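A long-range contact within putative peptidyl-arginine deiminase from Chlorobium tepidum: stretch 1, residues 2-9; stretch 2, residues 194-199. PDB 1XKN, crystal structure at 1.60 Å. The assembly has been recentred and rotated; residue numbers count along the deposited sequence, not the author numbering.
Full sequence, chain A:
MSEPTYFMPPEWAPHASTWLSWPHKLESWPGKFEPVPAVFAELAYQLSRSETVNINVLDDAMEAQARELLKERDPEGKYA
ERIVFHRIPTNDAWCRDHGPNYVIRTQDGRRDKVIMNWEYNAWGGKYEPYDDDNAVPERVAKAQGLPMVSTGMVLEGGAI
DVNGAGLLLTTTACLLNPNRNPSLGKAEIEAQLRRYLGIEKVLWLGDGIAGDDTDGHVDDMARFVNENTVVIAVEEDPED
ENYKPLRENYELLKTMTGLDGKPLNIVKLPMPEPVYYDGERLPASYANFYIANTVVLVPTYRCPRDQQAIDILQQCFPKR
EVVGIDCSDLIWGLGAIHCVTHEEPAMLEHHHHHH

Stretch 1 (2-9) SEPTYFMP
Stretch 2 (194-199) RRYLGI

This is a water-mediated contact in which a short N-terminal strand lies against the last turn of a helix, with no direct hydrogen bond between them. Residues 5-7 are extended, Tyr-6 at phi/psi -126/160; the helix runs through Leu-197, and Gly-198 leaves it at 69/21. The register is set by Tyr-6 and Gly-198, whose CA atoms lie 4.8 Å apart. Gly-198 N donates a weak bond to Arg-194 O (2.9 Å), while its CA-H points at Tyr-6 O, with CA to O 3.3 Å and 163° at the hydrogen. Glycine suits this place twice over: positive phi favours it, and an ideal CB would sit 1.8 Å from Tyr-6 O, a clash.

Tyr-6 directs its CA-CB bond toward the helix, chi1 m and chi2 96°. Its ring edge meets the carbonyl of Arg-195, CD1 to O 3.3 Å, and its CE1 lies 4.2 Å from CD1 of Tyr-196 (chi1 m), an apolar contact. Tyr-6 CB also covers Tyr-196 O at 3.4 Å, leaving that oxygen buried without a partner. Further along, Met-8, a selenomethionine with all three chi angles t, places SE 4.1 Å from CD2 of Leu-197 (m, t), a flexible side chain packing on a branched one.

Waters join backbone groups that make no direct hydrogen bond: one donates to both Pro-4 O (2.7 Å) and Arg-195 O (2.8 Å), two acceptors that could not bond each other; a second accepts from Tyr-6 N (3.0 Å) and donates to the same Arg-195 O (2.9 Å). Another accepts from Met-8 N (3.1 Å) and donates to Leu-197 O (2.6 Å). At the exposed margin, Glu-3 (t, p) brings OE2 to 4.5 Å from NE of the extended Arg-195 (all chi t); the oxygen lies well out of the guanidinium plane, so the opposite charges are merely near each other.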

# COMPACT_ATOMS: atom_id res chain seq x y z
N SER A 2 24.20 -0.04 -21.01
CA SER A 2 25.04 0.70 -20.02
C SER A 2 24.33 0.75 -18.66
O SER A 2 24.64 -0.04 -17.77
CB SER A 2 25.29 2.12 -20.52
OG SER A 2 26.19 2.81 -19.66
N GLU A 3 23.39 1.67 -18.51
CA GLU A 3 22.63 1.81 -17.27
C GLU A 3 21.22 1.26 -17.48
O GLU A 3 20.54 1.62 -18.44
CB GLU A 3 22.55 3.28 -16.86
CG GLU A 3 22.01 3.51 -15.45
CD GLU A 3 23.07 3.31 -14.37
OE1 GLU A 3 23.67 2.22 -14.31
OE2 GLU A 3 23.29 4.25 -13.58
N PRO A 4 20.76 0.36 -16.59
CA PRO A 4 19.42 -0.21 -16.75
C PRO A 4 18.29 0.77 -16.46
O PRO A 4 18.50 1.80 -15.82
CB PRO A 4 19.43 -1.37 -15.76
CG PRO A 4 20.26 -0.82 -14.64
CD PRO A 4 21.42 -0.18 -15.39
N THR A 5 17.10 0.46 -16.95
CA THR A 5 15.94 1.29 -16.67
C THR A 5 14.97 0.39 -15.93
O THR A 5 15.03 -0.84 -16.03
CB THR A 5 15.28 1.86 -17.95
OG1 THR A 5 14.90 0.79 -18.83
CG2 THR A 5 16.23 2.81 -18.66
N TYR A 6 14.08 1.00 -15.15
CA TYR A 6 13.11 0.23 -14.39
C TYR A 6 11.69 0.70 -14.68
O TYR A 6 11.47 1.81 -15.17
CB TYR A 6 13.41 0.33 -12.89
CG TYR A 6 14.78 -0.17 -12.48
CD1 TYR A 6 15.85 0.72 -12.33
CD2 TYR A 6 15.01 -1.53 -12.27
CE1 TYR A 6 17.12 0.25 -11.98
CE2 TYR A 6 16.28 -2.00 -11.92
CZ TYR A 6 17.33 -1.11 -11.77
OH TYR A 6 18.58 -1.56 -11.43
N PHE A 7 10.73 -0.16 -14.38
CA PHE A 7 9.33 0.13 -14.56
C PHE A 7 8.58 -0.44 -13.37
O PHE A 7 8.78 -1.60 -13.01
CB PHE A 7 8.80 -0.51 -15.85
CG PHE A 7 7.31 -0.48 -15.99
CD1 PHE A 7 6.63 0.72 -16.19
CD2 PHE A 7 6.57 -1.66 -15.90
CE1 PHE A 7 5.24 0.75 -16.29
CE2 PHE A 7 5.17 -1.64 -16.00
CZ PHE A 7 4.51 -0.43 -16.20
N MSE A 8 7.75 0.39 -12.74
CA MSE A 8 6.96 -0.06 -11.61
C MSE A 8 5.52 -0.18 -12.09
O MSE A 8 4.87 0.83 -12.38
CB MSE A 8 7.03 0.92 -10.44
CG MSE A 8 6.36 0.36 -9.19
SE MSE A 8 6.29 1.61 -7.73
CE MSE A 8 4.69 1.01 -6.84
N PRO A 9 5.01 -1.41 -12.19
CA PRO A 9 3.62 -1.60 -12.63
C PRO A 9 2.64 -0.94 -11.68
O PRO A 9 2.90 -0.83 -10.48
CB PRO A 9 3.47 -3.12 -12.63
CG PRO A 9 4.85 -3.60 -12.92
CD PRO A 9 5.70 -2.70 -12.05
N ARG A 194 13.23 8.71 -10.21
CA ARG A 194 13.34 8.56 -11.65
C ARG A 194 14.27 7.39 -11.97
O ARG A 194 13.95 6.54 -12.80
CB ARG A 194 13.89 9.83 -12.30
CG ARG A 194 12.86 10.92 -12.45
CD ARG A 194 13.35 12.01 -13.39
NE ARG A 194 12.29 12.95 -13.70
CZ ARG A 194 11.87 13.91 -12.89
NH1 ARG A 194 12.43 14.08 -11.70
NH2 ARG A 194 10.87 14.70 -13.26
N ARG A 195 15.41 7.35 -11.29
CA ARG A 195 16.40 6.31 -11.50
C ARG A 195 15.94 4.89 -11.20
O ARG A 195 16.08 3.99 -12.04
CB ARG A 195 17.64 6.61 -10.66
CG ARG A 195 18.72 5.54 -10.72
CD ARG A 195 19.85 5.88 -9.76
NE ARG A 195 20.92 4.89 -9.81
CZ ARG A 195 21.97 4.89 -8.99
NH1 ARG A 195 22.08 5.83 -8.06
NH2 ARG A 195 22.90 3.95 -9.10
N TYR A 196 15.39 4.69 -10.01
CA TYR A 196 14.98 3.36 -9.58
C TYR A 196 13.55 2.91 -9.88
O TYR A 196 13.26 1.71 -9.83
CB TYR A 196 15.29 3.20 -8.09
CG TYR A 196 16.77 3.24 -7.78
CD1 TYR A 196 17.64 2.26 -8.28
CD2 TYR A 196 17.31 4.23 -6.94
CE1 TYR A 196 18.99 2.25 -7.94
CE2 TYR A 196 18.67 4.23 -6.60
CZ TYR A 196 19.50 3.24 -7.10
OH TYR A 196 20.82 3.20 -6.72
N LEU A 197 12.65 3.85 -10.17
CA LEU A 197 11.28 3.49 -10.49
C LEU A 197 10.96 3.79 -11.95
O LEU A 197 9.93 3.36 -12.47
CB LEU A 197 10.30 4.23 -9.56
CG LEU A 197 10.43 3.87 -8.07
CD1 LEU A 197 9.37 4.61 -7.27
CD2 LEU A 197 10.27 2.37 -7.89
N GLY A 198 11.85 4.52 -12.61
CA GLY A 198 11.66 4.84 -14.01
C GLY A 198 10.52 5.80 -14.30
O GLY A 198 10.02 5.83 -15.43
N ILE A 199 10.11 6.58 -13.31
CA ILE A 199 9.02 7.53 -13.55
C ILE A 199 9.55 8.81 -14.20
O ILE A 199 10.76 9.06 -14.21
CB ILE A 199 8.25 7.83 -12.24
CG1 ILE A 199 9.21 8.22 -11.11
CG2 ILE A 199 7.44 6.61 -11.83
CD1 ILE A 199 9.66 9.67 -11.16
O HOH W 1 18.34 3.34 -13.55
O HOH W 2 14.89 3.84 -14.73
O HOH W 3 9.69 2.94 -17.01
O HOH W 4 7.79 3.21 -13.96